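Local coordinates for protein D-hydantoinase (Ralstonia pickettii, PDB 1NFG) that probably hydrolyses the cyclic amide bond of D-hydantoin derivatives stereospecifically, with two zinc ions bound in each subunit, at residues A[46-51]-A[393-398]; A[94-99]-A[125-130]; A[163-168]-A[223-228]; A[343-348]-A[421-426]. All coordinates share one frame; numbering follows the deposited sequence.

Contact 1: residues A[46-51]-A[393-398]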
loop_
_atom_site.group_PDB
_atom_site.type_symbol
_atom_site.label_atom_id
_atom_site.label_comp_id
_atom_site.label_asym_id
_atom_site.label_seq_id
_atom_site.Cartn_x
_atom_site.Cartn_y
_atom_site.Cartn_z
ATOM N N GLY A 46 -32.136 26.996 23.343
ATOM C CA GLY A 46 -31.025 26.216 23.857
ATOM C C GLY A 46 -30.906 24.828 23.255
ATOM O O GLY A 46 -30.185 23.977 23.782
ATOM N N ARG A 47 -31.601 24.595 22.145
ATOM C CA ARG A 47 -31.564 23.294 21.496
ATOM C C ARG A 47 -31.235 23.367 20.015
ATOM O O ARG A 47 -31.396 24.405 19.370
ATOM C CB ARG A 47 -32.899 22.584 21.686
ATOM C CG ARG A 47 -33.185 22.192 23.122
ATOM C CD ARG A 47 -34.560 21.575 23.230
ATOM N NE ARG A 47 -34.821 21.021 24.553
ATOM C CZ ARG A 47 -35.961 20.424 24.890
ATOM N NH1 ARG A 47 -36.936 20.313 23.998
ATOM N NH2 ARG A 47 -36.124 19.935 26.115
ATOM N N TYR A 48 -30.753 22.250 19.484
ATOM C CA TYR A 48 -30.417 22.168 18.074
ATOM C C TYR A 48 -31.633 21.645 17.318
ATOM O O TYR A 48 -32.405 20.837 17.839
ATOM C CB TYR A 48 -29.244 21.206 17.846
ATOM C CG TYR A 48 -27.893 21.668 18.361
ATOM C CD1 TYR A 48 -27.371 22.913 18.005
ATOM C CD2 TYR A 48 -27.107 20.832 19.152
ATOM C CE1 TYR A 48 -26.102 23.310 18.420
ATOM C CE2 TYR A 48 -25.834 21.217 19.572
ATOM C CZ TYR A 48 -25.338 22.456 19.201
ATOM O OH TYR A 48 -24.074 22.832 19.600
ATOM N N VAL A 49 -31.802 22.113 16.090
ATOM C CA VAL A 49 -32.897 21.666 15.246
ATOM C C VAL A 49 -32.227 20.881 14.126
ATOM O O VAL A 49 -31.817 21.462 13.116
ATOM C CB VAL A 49 -33.665 22.864 14.640
ATOM C CG1 VAL A 49 -34.792 22.370 13.747
ATOM C CG2 VAL A 49 -34.202 23.752 15.752
ATOM N N PHE A 50 -32.104 19.567 14.319
ATOM C CA PHE A 50 -31.465 18.676 13.343
ATOM C C PHE A 50 -32.453 18.013 12.396
ATOM O O PHE A 50 -33.637 17.874 12.713
ATOM C CB PHE A 50 -30.749 17.513 14.039
ATOM C CG PHE A 50 -29.546 17.894 14.845
ATOM C CD1 PHE A 50 -28.551 18.708 14.313
ATOM C CD2 PHE A 50 -29.356 17.338 16.108
ATOM C CE1 PHE A 50 -27.371 18.956 15.032
ATOM C CE2 PHE A 50 -28.185 17.577 16.833
ATOM C CZ PHE A 50 -27.189 18.388 16.294
ATOM N N PRO A 51 -31.979 17.596 11.210
ATOM C CA PRO A 51 -32.872 16.918 10.267
ATOM C C PRO A 51 -33.134 15.563 10.942
ATOM O O PRO A 51 -32.322 15.115 11.756
ATOM C CB PRO A 51 -32.005 16.764 9.021
ATOM C CG PRO A 51 -31.131 17.959 9.069
ATOM C CD PRO A 51 -30.740 18.026 10.534
ATOM N N TRP A 393 -32.739 18.571 19.510
ATOM C CA TRP A 393 -31.668 18.048 20.347
ATOM C C TRP A 393 -31.225 18.969 21.480
ATOM O O TRP A 393 -31.042 20.170 21.289
ATOM C CB TRP A 393 -30.479 17.722 19.436
ATOM C CG TRP A 393 -29.537 16.674 19.951
ATOM C CD1 TRP A 393 -28.489 16.855 20.813
ATOM C CD2 TRP A 393 -29.563 15.276 19.641
ATOM N NE1 TRP A 393 -27.863 15.655 21.056
ATOM C CE2 TRP A 393 -28.502 14.671 20.349
ATOM C CE3 TRP A 393 -30.381 14.476 18.830
ATOM C CZ2 TRP A 393 -28.240 13.297 20.272
ATOM C CZ3 TRP A 393 -30.119 13.113 18.754
ATOM C CH2 TRP A 393 -29.055 12.539 19.472
ATOM N N ASP A 394 -31.063 18.390 22.665
ATOM C CA ASP A 394 -30.608 19.131 23.838
ATOM C C ASP A 394 -29.152 18.725 24.032
ATOM O O ASP A 394 -28.868 17.678 24.613
ATOM C CB ASP A 394 -31.405 18.728 25.079
ATOM C CG ASP A 394 -31.043 19.559 26.299
ATOM O OD1 ASP A 394 -29.876 19.999 26.408
ATOM O OD2 ASP A 394 -31.931 19.762 27.155
ATOM N N PRO A 395 -28.211 19.549 23.550
ATOM C CA PRO A 395 -26.782 19.248 23.675
ATOM C C PRO A 395 -26.231 19.136 25.094
ATOM O O PRO A 395 -25.196 18.509 25.302
ATOM C CB PRO A 395 -26.127 20.377 22.883
ATOM C CG PRO A 395 -27.059 21.515 23.112
ATOM C CD PRO A 395 -28.412 20.869 22.928
ATOM N N GLU A 396 -26.916 19.721 26.070
ATOM C CA GLU A 396 -26.435 19.674 27.449
ATOM C C GLU A 396 -27.008 18.539 28.277
ATOM O O GLU A 396 -26.434 18.150 29.296
ATOM C CB GLU A 396 -26.727 20.994 28.163
ATOM C CG GLU A 396 -26.073 22.200 27.526
ATOM C CD GLU A 396 -24.620 21.950 27.165
ATOM O OE1 GLU A 396 -23.854 21.469 28.035
ATOM O OE2 GLU A 396 -24.246 22.241 26.005
ATOM N N ALA A 397 -28.144 18.009 27.849
ATOM C CA ALA A 397 -28.782 16.925 28.578
ATOM C C ALA A 397 -27.865 15.712 28.758
ATOM O O ALA A 397 -27.316 15.176 27.791
ATOM C CB ALA A 397 -30.063 16.513 27.867
ATOM N N GLU A 398 -27.697 15.292 30.006
ATOM C CA GLU A 398 -26.872 14.133 30.325
ATOM C C GLU A 398 -27.766 12.989 30.758
ATOM O O GLU A 398 -28.808 13.203 31.370
ATOM C CB GLU A 398 -25.871 14.477 31.423
ATOM C CG GLU A 398 -24.615 15.132 30.885
ATOM C CD GLU A 398 -23.806 15.811 31.961
ATOM O OE1 GLU A 398 -23.552 15.182 33.011
ATOM O OE2 GLU A 398 -23.420 16.981 31.748
#
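Phe50 and Trp393 form an offset edge-to-face pair. The Phe50 edge points at the five-membered ring face of Trp393. The ring centroids lie 5.3 Å apart, with the planes at 63°. Phe50 CE2 and CD2 both lie against Trp393 CB, and Phe50 CE2 also reaches Trp393 CG at 3.5 Å. Trp393 CG is anti to its backbone N (chi1 -155°), and the indole leads away from 46-51, toward helix 343-352. Tyr48 CB lies over one face of the Phe50 ring, offset toward the rim.

Tyr48 and Trp393 are an antiparallel hydrogen-bonded pair. Two bonds join them, Tyr48 N to Trp393 O and Trp393 N to Tyr48 O, each at 2.8 Å. Their CB atoms leave the sheet on the same face. The phenol ring of Tyr48 comes obliquely against Pro395, with CE2 3.4 Å from Pro395 CB.

The Arg47 side chain, extended from CG to NE, crosses Asp394 obliquely, and Arg47 NE stays 4.1 Å from Asp394 OD2, beyond a salt bridge. Its guanidinium pairs instead with Glu437. Asp394 OD1 accepts from Glu396 N, closing an Asx turn. Ala397 N, from above the carboxylate plane, extends it to an Asx motif at the corner 395-396.

This pairing joins strands 48-58 and 390-400. It is typical of the hydantoinase beta-sandwich domain, built by both chain ends beside the TIM barrel.

Contact 2: residues A[94-99]-A[125-130]; sequences QDRGHS and VLDPTD
Gln94 and Asp127 carry this loop-to-loop contact, mostly through hydrogen bonds from side chain to backbone. Gln94 OE1 receives Leu126 N at 2.9 Å, nearly along the C=O axis. Asp127 N adds a second, weak bond to the same OE1. The other end of the amide also has two partners. Gln94 NE2 donates to His98 O at 3.0 Å with an angle of 157°, and weakly to Asp127 O. The amide is therefore held at both ends, and it ties its own loop to the neighbouring one.

Asp127 returns the contact. With CG anti to the backbone N (chi1 -177°), its carboxylate carbon reaches out to the turn. Asp127 OD2 accepts from Gly97 N at 2.7 Å, and this N-H comes from above the carboxylate plane, 43° out of it. Gly97 lies within the type II turn from Asp95 to His98, so the carboxylate grips the turn. The Gln94 and Asp127 side chains cross at about a right angle.

One water bridges the loops. It donates to Asp127 OD2 at 2.6 Å and to His98 O at 2.9 Å.

Leu126 adds van der Waals packing. Leu126 CD1 lies 4.0 Å from Gln94 CG and 3.4 Å from Gln94 O.

These loops follow parallel TIM-barrel strands 85-93 and 118-124, at the C-terminal ends where this superfamily has its active site. Leu126 is about 8 Å, side chain to side chain, from Tyr153, which probably binds substrate. The loops lead into helices 100-111 and 130-135. Ser99 OG caps the first at Glu102 N, and Val132 of the second packs on Gln94 and Val125.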
loop_
_atom_site.group_PDB
_atom_site.type_symbol
_atom_site.label_atom_id
_atom_site.label_comp_id
_atom_site.label_asym_id
_atom_site.label_seq_id
_atom_site.Cartn_x
_atom_site.Cartn_y
_atom_site.Cartn_z
ATOM N N GLN A 94 -36.202 -12.024 0.939
ATOM C CA GLN A 94 -36.862 -13.027 0.108
ATOM C C GLN A 94 -36.848 -14.366 0.836
ATOM O O GLN A 94 -35.974 -14.626 1.660
ATOM C CB GLN A 94 -36.131 -13.178 -1.232
ATOM C CG GLN A 94 -36.431 -14.467 -1.982
ATOM C CD GLN A 94 -35.484 -14.693 -3.149
ATOM O OE1 GLN A 94 -34.272 -14.534 -3.011
ATOM N NE2 GLN A 94 -36.027 -15.076 -4.300
ATOM N N ASP A 95 -37.835 -15.204 0.543
ATOM C CA ASP A 95 -37.920 -16.530 1.144
ATOM C C ASP A 95 -37.515 -17.507 0.057
ATOM O O ASP A 95 -37.943 -17.373 -1.088
ATOM C CB ASP A 95 -39.344 -16.816 1.605
ATOM C CG ASP A 95 -39.748 -15.968 2.787
ATOM O OD1 ASP A 95 -39.152 -16.143 3.871
ATOM O OD2 ASP A 95 -40.657 -15.120 2.634
ATOM N N ARG A 96 -36.679 -18.479 0.400
ATOM C CA ARG A 96 -36.231 -19.449 -0.594
ATOM C C ARG A 96 -37.414 -20.102 -1.308
ATOM O O ARG A 96 -38.363 -20.565 -0.678
ATOM C CB ARG A 96 -35.363 -20.517 0.069
ATOM C CG ARG A 96 -34.817 -21.563 -0.888
ATOM C CD ARG A 96 -34.180 -22.690 -0.098
ATOM N NE ARG A 96 -34.955 -22.953 1.118
ATOM C CZ ARG A 96 -34.703 -23.925 1.994
ATOM N NH1 ARG A 96 -33.684 -24.759 1.801
ATOM N NH2 ARG A 96 -35.467 -24.055 3.075
ATOM N N GLY A 97 -37.360 -20.119 -2.632
ATOM C CA GLY A 97 -38.437 -20.724 -3.388
ATOM C C GLY A 97 -39.567 -19.776 -3.737
ATOM O O GLY A 97 -40.465 -20.134 -4.502
ATOM N N HIS A 98 -39.531 -18.567 -3.186
ATOM C CA HIS A 98 -40.568 -17.578 -3.456
ATOM C C HIS A 98 -40.019 -16.384 -4.250
ATOM O O HIS A 98 -38.803 -16.215 -4.372
ATOM C CB HIS A 98 -41.204 -17.134 -2.133
ATOM C CG HIS A 98 -41.981 -18.219 -1.447
ATOM N ND1 HIS A 98 -43.221 -18.639 -1.884
ATOM C CD2 HIS A 98 -41.674 -19.000 -0.382
ATOM C CE1 HIS A 98 -43.641 -19.632 -1.117
ATOM N NE2 HIS A 98 -42.722 -19.872 -0.198
ATOM N N SER A 99 -40.918 -15.572 -4.803
ATOM C CA SER A 99 -40.524 -14.415 -5.607
ATOM C C SER A 99 -40.160 -13.189 -4.775
ATOM O O SER A 99 -40.356 -13.160 -3.551
ATOM C CB SER A 99 -41.654 -14.028 -6.554
ATOM O OG SER A 99 -42.773 -13.564 -5.817
ATOM N N VAL A 125 -31.668 -10.693 -2.027
ATOM C CA VAL A 125 -31.809 -11.783 -2.976
ATOM C C VAL A 125 -30.979 -12.973 -2.490
ATOM O O VAL A 125 -29.757 -12.971 -2.614
ATOM C CB VAL A 125 -31.312 -11.366 -4.360
ATOM C CG1 VAL A 125 -31.474 -12.509 -5.343
ATOM C CG2 VAL A 125 -32.069 -10.147 -4.826
ATOM N N LEU A 126 -31.638 -13.978 -1.921
ATOM C CA LEU A 126 -30.930 -15.158 -1.442
ATOM C C LEU A 126 -31.295 -16.447 -2.196
ATOM O O LEU A 126 -30.884 -17.541 -1.805
ATOM C CB LEU A 126 -31.152 -15.329 0.064
ATOM C CG LEU A 126 -32.560 -15.167 0.636
ATOM C CD1 LEU A 126 -33.489 -16.255 0.105
ATOM C CD2 LEU A 126 -32.476 -15.226 2.152
ATOM N N ASP A 127 -32.055 -16.316 -3.279
ATOM C CA ASP A 127 -32.453 -17.461 -4.092
ATOM C C ASP A 127 -32.528 -16.952 -5.526
ATOM O O ASP A 127 -33.609 -16.797 -6.097
ATOM C CB ASP A 127 -33.810 -18.003 -3.628
ATOM C CG ASP A 127 -34.236 -19.247 -4.392
ATOM O OD1 ASP A 127 -33.351 -19.988 -4.868
ATOM O OD2 ASP A 127 -35.456 -19.495 -4.509
ATOM N N PRO A 128 -31.353 -16.699 -6.128
ATOM C CA PRO A 128 -31.105 -16.190 -7.482
ATOM C C PRO A 128 -31.669 -16.972 -8.655
ATOM O O PRO A 128 -30.932 -17.328 -9.576
ATOM C CB PRO A 128 -29.587 -16.109 -7.535
ATOM C CG PRO A 128 -29.193 -17.280 -6.739
ATOM C CD PRO A 128 -30.093 -17.180 -5.532
ATOM N N THR A 129 -32.971 -17.223 -8.635
ATOM C CA THR A 129 -33.613 -17.949 -9.723
ATOM C C THR A 129 -33.606 -17.079 -10.965
ATOM O O THR A 129 -33.564 -15.855 -10.865
ATOM C CB THR A 129 -35.066 -18.285 -9.380
ATOM O OG1 THR A 129 -35.089 -19.233 -8.307
ATOM C CG2 THR A 129 -35.785 -18.861 -10.590
ATOM N N ASP A 130 -33.636 -17.702 -12.136
ATOM C CA ASP A 130 -33.657 -16.945 -13.378
ATOM C C ASP A 130 -34.774 -15.909 -13.321
ATOM O O ASP A 130 -34.572 -14.742 -13.660
ATOM C CB ASP A 130 -33.883 -17.879 -14.565
ATOM C CG ASP A 130 -32.615 -18.579 -15.002
ATOM O OD1 ASP A 130 -31.829 -18.985 -14.123
ATOM O OD2 ASP A 130 -32.407 -18.733 -16.225
HETATM O O HOH W 1 -37.509 -18.432 -5.772
#

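Contact 3: residues A[163-168]-A[223-228]; sequences TLLKTL and LALAEI
Leu164, Leu165 and Leu168 pack on Leu225 and Ala226 in a buried, wholly apolar helix-helix contact. It lies in the outer helical layer of the TIM barrel. Helix 161-174 precedes strand 178-180, and helix 212-229 precedes strand 233-235. These two strands are parallel neighbours, so the helices lie side by side outside them. Over these short segments the axes approach to 9.7 Å and cross at -47°. No hydrogen bond links the two segments.

Leu164 also packs on Val178, and Ala226 on Ile233, so both helices rest on their strands. Leu164 is about 10 Å from the zinc ligand His181, side chain to side chain. Leu165 and Leu225 also touch Ala187 of the second subunit, so these two leucines also take part in a subunit interface.

Leu225 is the central side chain. It points toward helix 161-174 and meets three leucines. Leu164 CG is anti to its backbone N (chi1 -178°), which places it on the side of Leu225. From there the Leu164 branch meets Leu225 methyl to methyl, CD2 to CD2, at 3.8 Å. Leu225 CG lies 3.9 Å from Leu165 CG, and these two side chains cross at about a right angle. Leu168 meets Leu225 nearer the backbone, CD2 to CB, at 4.4 Å. Ala226 carries only a methyl group, and Leu168 approaches the helix backbone there, with Leu168 CG 4.1 Å from Ala226 CA.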
loop_
_atom_site.group_PDB
_atom_site.type_symbol
_atom_site.label_atom_id
_atom_site.label_comp_id
_atom_site.label_asym_id
_atom_site.label_seq_id
_atom_site.Cartn_x
_atom_site.Cartn_y
_atom_site.Cartn_z
ATOM N N THR A 163 -23.694 -15.266 -8.961
ATOM C CA THR A 163 -24.899 -14.555 -8.562
ATOM C C THR A 163 -24.601 -13.061 -8.446
ATOM O O THR A 163 -25.255 -12.236 -9.094
ATOM C CB THR A 163 -25.415 -15.086 -7.211
ATOM O OG1 THR A 163 -25.769 -16.470 -7.353
ATOM C CG2 THR A 163 -26.628 -14.289 -6.746
ATOM N N LEU A 164 -23.603 -12.729 -7.628
ATOM C CA LEU A 164 -23.180 -11.345 -7.411
ATOM C C LEU A 164 -22.945 -10.617 -8.738
ATOM O O LEU A 164 -23.368 -9.472 -8.918
ATOM C CB LEU A 164 -21.906 -11.325 -6.556
ATOM C CG LEU A 164 -21.290 -9.978 -6.165
ATOM C CD1 LEU A 164 -22.371 -9.013 -5.700
ATOM C CD2 LEU A 164 -20.261 -10.202 -5.062
ATOM N N LEU A 165 -22.282 -11.287 -9.671
ATOM C CA LEU A 165 -22.023 -10.705 -10.977
ATOM C C LEU A 165 -23.338 -10.462 -11.726
ATOM O O LEU A 165 -23.485 -9.455 -12.426
ATOM C CB LEU A 165 -21.119 -11.636 -11.785
ATOM C CG LEU A 165 -19.625 -11.599 -11.440
ATOM C CD1 LEU A 165 -18.947 -12.901 -11.836
ATOM C CD2 LEU A 165 -18.993 -10.411 -12.149
ATOM N N LYS A 166 -24.292 -11.382 -11.587
ATOM C CA LYS A 166 -25.579 -11.232 -12.259
ATOM C C LYS A 166 -26.350 -10.086 -11.629
ATOM O O LYS A 166 -27.015 -9.314 -12.327
ATOM C CB LYS A 166 -26.393 -12.531 -12.180
ATOM C CG LYS A 166 -26.009 -13.528 -13.262
ATOM C CD LYS A 166 -26.907 -14.759 -13.306
ATOM C CE LYS A 166 -26.589 -15.751 -12.202
ATOM N NZ LYS A 166 -27.205 -17.078 -12.491
ATOM N N THR A 167 -26.250 -9.978 -10.304
ATOM C CA THR A 167 -26.916 -8.911 -9.568
ATOM C C THR A 167 -26.274 -7.572 -9.932
ATOM O O THR A 167 -26.976 -6.601 -10.202
ATOM C CB THR A 167 -26.801 -9.125 -8.053
ATOM O OG1 THR A 167 -27.369 -10.390 -7.708
ATOM C CG2 THR A 167 -27.542 -8.036 -7.300
ATOM N N LEU A 168 -24.941 -7.522 -9.944
ATOM C CA LEU A 168 -24.240 -6.288 -10.294
ATOM C C LEU A 168 -24.669 -5.863 -11.691
ATOM O O LEU A 168 -24.878 -4.677 -11.962
ATOM C CB LEU A 168 -22.714 -6.479 -10.285
ATOM C CG LEU A 168 -21.816 -6.082 -9.101
ATOM C CD1 LEU A 168 -22.525 -5.088 -8.198
ATOM C CD2 LEU A 168 -21.416 -7.305 -8.319
ATOM N N LEU A 223 -15.617 -5.948 -4.306
ATOM C CA LEU A 223 -15.175 -4.743 -5.000
ATOM C C LEU A 223 -14.549 -5.070 -6.354
ATOM O O LEU A 223 -14.731 -4.329 -7.326
ATOM C CB LEU A 223 -14.196 -3.964 -4.115
ATOM C CG LEU A 223 -14.833 -3.441 -2.820
ATOM C CD1 LEU A 223 -13.772 -2.981 -1.839
ATOM C CD2 LEU A 223 -15.779 -2.316 -3.156
ATOM N N ALA A 224 -13.820 -6.181 -6.419
ATOM C CA ALA A 224 -13.189 -6.609 -7.665
ATOM C C ALA A 224 -14.267 -6.948 -8.694
ATOM O O ALA A 224 -14.177 -6.570 -9.871
ATOM C CB ALA A 224 -12.307 -7.820 -7.408
ATOM N N LEU A 225 -15.290 -7.668 -8.239
ATOM C CA LEU A 225 -16.400 -8.047 -9.105
ATOM C C LEU A 225 -17.124 -6.795 -9.587
ATOM O O LEU A 225 -17.514 -6.697 -10.757
ATOM C CB LEU A 225 -17.362 -8.975 -8.351
ATOM C CG LEU A 225 -17.209 -10.488 -8.582
ATOM C CD1 LEU A 225 -15.875 -10.818 -9.258
ATOM C CD2 LEU A 225 -17.352 -11.213 -7.247
ATOM N N ALA A 226 -17.301 -5.831 -8.686
ATOM C CA ALA A 226 -17.955 -4.578 -9.052
ATOM C C ALA A 226 -17.110 -3.902 -10.135
ATOM O O ALA A 226 -17.640 -3.360 -11.103
ATOM C CB ALA A 226 -18.082 -3.678 -7.837
ATOM N N GLU A 227 -15.791 -3.957 -9.976
ATOM C CA GLU A 227 -14.883 -3.364 -10.950
ATOM C C GLU A 227 -15.045 -4.011 -12.321
ATOM O O GLU A 227 -15.067 -3.319 -13.345
ATOM C CB GLU A 227 -13.428 -3.527 -10.500
ATOM C CG GLU A 227 -12.459 -2.626 -11.251
ATOM C CD GLU A 227 -11.016 -2.815 -10.822
ATOM O OE1 GLU A 227 -10.769 -3.181 -9.649
ATOM O OE2 GLU A 227 -10.120 -2.578 -11.660
ATOM N N ILE A 228 -15.143 -5.343 -12.335
ATOM C CA ILE A 228 -15.297 -6.112 -13.576
ATOM C C ILE A 228 -16.593 -5.757 -14.293
ATOM O O ILE A 228 -16.601 -5.513 -15.498
ATOM C CB ILE A 228 -15.300 -7.641 -13.302
ATOM C CG1 ILE A 228 -13.942 -8.076 -12.748
ATOM C CG2 ILE A 228 -15.623 -8.405 -14.581
ATOM C CD1 ILE A 228 -12.813 -7.931 -13.739
#

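Contact 4: residues A[343-348]-A[421-426]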
loop_
_atom_site.group_PDB
_atom_site.type_symbol
_atom_site.label_atom_id
_atom_site.label_comp_id
_atom_site.label_asym_id
_atom_site.label_seq_id
_atom_site.Cartn_x
_atom_site.Cartn_y
_atom_site.Cartn_z
ATOM N N ARG A 343 -28.607 4.822 18.133
ATOM C CA ARG A 343 -27.740 5.306 17.060
ATOM C C ARG A 343 -27.308 6.770 17.135
ATOM O O ARG A 343 -26.123 7.051 17.293
ATOM C CB ARG A 343 -28.353 5.033 15.680
ATOM C CG ARG A 343 -27.372 5.333 14.534
ATOM C CD ARG A 343 -27.946 5.064 13.146
ATOM N NE ARG A 343 -29.141 5.857 12.877
ATOM C CZ ARG A 343 -29.283 6.669 11.836
ATOM N NH1 ARG A 343 -28.297 6.800 10.958
ATOM N NH2 ARG A 343 -30.410 7.352 11.671
ATOM N N LEU A 344 -28.251 7.700 17.025
ATOM C CA LEU A 344 -27.900 9.119 17.057
ATOM C C LEU A 344 -27.134 9.552 18.299
ATOM O O LEU A 344 -26.073 10.166 18.187
ATOM C CB LEU A 344 -29.145 10.003 16.901
ATOM C CG LEU A 344 -29.914 10.020 15.576
ATOM C CD1 LEU A 344 -30.293 11.441 15.254
ATOM C CD2 LEU A 344 -29.086 9.457 14.452
ATOM N N MET A 345 -27.654 9.249 19.481
ATOM C CA MET A 345 -26.962 9.652 20.699
ATOM C C MET A 345 -25.525 9.165 20.715
ATOM O O MET A 345 -24.607 9.930 21.014
ATOM C CB MET A 345 -27.689 9.136 21.940
ATOM C CG MET A 345 -28.967 9.895 22.271
ATOM S SD MET A 345 -29.722 9.306 23.801
ATOM C CE MET A 345 -30.429 7.746 23.232
ATOM N N MET A 346 -25.332 7.892 20.385
ATOM C CA MET A 346 -24.003 7.294 20.362
ATOM C C MET A 346 -23.070 7.966 19.351
ATOM O O MET A 346 -21.927 8.284 19.668
ATOM C CB MET A 346 -24.117 5.800 20.063
ATOM C CG MET A 346 -24.755 5.008 21.183
ATOM S SD MET A 346 -23.779 5.091 22.700
ATOM C CE MET A 346 -24.582 6.347 23.487
ATOM N N VAL A 347 -23.550 8.184 18.134
ATOM C CA VAL A 347 -22.730 8.829 17.124
ATOM C C VAL A 347 -22.448 10.267 17.548
ATOM O O VAL A 347 -21.342 10.778 17.345
ATOM C CB VAL A 347 -23.430 8.827 15.746
ATOM C CG1 VAL A 347 -22.672 9.715 14.765
ATOM C CG2 VAL A 347 -23.520 7.399 15.214
ATOM N N TYR A 348 -23.450 10.909 18.151
ATOM C CA TYR A 348 -23.320 12.291 18.605
ATOM C C TYR A 348 -22.212 12.463 19.645
ATOM O O TYR A 348 -21.598 13.529 19.734
ATOM C CB TYR A 348 -24.643 12.795 19.194
ATOM C CG TYR A 348 -24.592 14.253 19.625
ATOM C CD1 TYR A 348 -24.655 15.283 18.681
ATOM C CD2 TYR A 348 -24.409 14.599 20.966
ATOM C CE1 TYR A 348 -24.530 16.619 19.060
ATOM C CE2 TYR A 348 -24.281 15.927 21.353
ATOM C CZ TYR A 348 -24.338 16.931 20.396
ATOM O OH TYR A 348 -24.168 18.240 20.769
ATOM N N LYS A 421 -24.091 12.684 26.552
ATOM C CA LYS A 421 -24.381 14.102 26.671
ATOM C C LYS A 421 -24.970 14.493 25.322
ATOM O O LYS A 421 -24.287 14.437 24.297
ATOM C CB LYS A 421 -23.098 14.886 26.946
ATOM C CG LYS A 421 -23.313 16.371 27.164
ATOM C CD LYS A 421 -21.983 17.079 27.346
ATOM C CE LYS A 421 -22.150 18.586 27.398
ATOM N NZ LYS A 421 -20.832 19.276 27.452
ATOM N N GLY A 422 -26.243 14.873 25.326
ATOM C CA GLY A 422 -26.911 15.234 24.088
ATOM C C GLY A 422 -27.985 14.194 23.835
ATOM O O GLY A 422 -27.690 13.067 23.425
ATOM N N VAL A 423 -29.235 14.574 24.078
ATOM C CA VAL A 423 -30.365 13.665 23.928
ATOM C C VAL A 423 -31.489 14.205 23.039
ATOM O O VAL A 423 -31.744 15.411 23.009
ATOM C CB VAL A 423 -30.947 13.345 25.321
ATOM C CG1 VAL A 423 -32.216 12.528 25.198
ATOM C CG2 VAL A 423 -29.914 12.610 26.148
ATOM N N PRO A 424 -32.166 13.315 22.286
ATOM C CA PRO A 424 -33.273 13.733 21.411
ATOM C C PRO A 424 -34.429 14.067 22.352
ATOM O O PRO A 424 -34.712 13.301 23.283
ATOM C CB PRO A 424 -33.579 12.477 20.593
ATOM C CG PRO A 424 -32.346 11.637 20.722
ATOM C CD PRO A 424 -31.887 11.878 22.123
ATOM N N LYS A 425 -35.101 15.193 22.129
ATOM C CA LYS A 425 -36.201 15.568 23.018
ATOM C C LYS A 425 -37.589 15.446 22.415
ATOM O O LYS A 425 -38.452 14.774 22.979
ATOM C CB LYS A 425 -35.975 16.977 23.568
ATOM C CG LYS A 425 -35.001 16.990 24.735
ATOM C CD LYS A 425 -35.468 16.001 25.778
ATOM C CE LYS A 425 -34.622 16.041 27.025
ATOM N NZ LYS A 425 -35.130 15.054 28.022
ATOM N N THR A 426 -37.819 16.102 21.288
ATOM C CA THR A 426 -39.114 15.990 20.644
ATOM C C THR A 426 -38.845 15.778 19.159
ATOM O O THR A 426 -37.925 16.380 18.593
ATOM C CB THR A 426 -40.005 17.244 20.890
ATOM O OG1 THR A 426 -39.649 18.286 19.983
ATOM C CG2 THR A 426 -39.828 17.748 22.304
#
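Met345 is the first residue of helix 343-348 to reach 421-426, and it touches three residues of strand 422-426. Its CG lies 3.5 Å from Pro424 CD and 3.6 Å from Gly422 O. The side chain crosses the proline at about a right angle. Farther out, Met345 SD meets Val423 CG2 at 4.1 Å, and chi3 (-75°) bends the chain beyond the sulfur.

One turn on, Tyr348 meets Lys421 and Gly422. CG anti to the backbone N (chi1 -177°) swings the ring toward them. Lys421 O lies at the ring edge, near the ring plane, 3.3 Å from Tyr348 CE2. Tyr348 CE2 also comes within 3.9 Å of Gly422 CA, where no side chain intervenes. Past Tyr348, Gln349 continues the contact, because its OE1 accepts from Lys421 N. The Tyr348 ring also meets Phe361 edge-to-face, so it lies between this strand and helix 358-372.

Helix and strand segments run nearly antiparallel, with 152° between their directions and axes 8.2 Å apart at the closest. This is helix-on-sheet packing. Helix 343-352, which follows barrel strand 310-311, rests here on strand 419-429 of the beta-sandwich, joining the two domains of a hydantoinase.

How the contacts relate
The contacts form two clusters on opposite sides of the chain's centre. Contacts 1 and 4 have centres about 8 Å apart and meet through neighbouring strands, 390-400 of contact 1 and 419-429 of contact 4. Ala397 O lies 2.7 Å from Gly422 N, probably a hydrogen bond, and the indole of Trp393 packs on Pro424. Both lie away from the annotated sites. Contacts 2 and 3 have centres about 18 Å apart and meet where Pro128 CB touches Thr163 CG2 at 3.6 Å. They stand nearer the metals: a zinc ion is about 12 Å from the Leu126 side chain and about 14 Å from that of Leu164. Contacts 1 and 2 have centres about 45 Å apart.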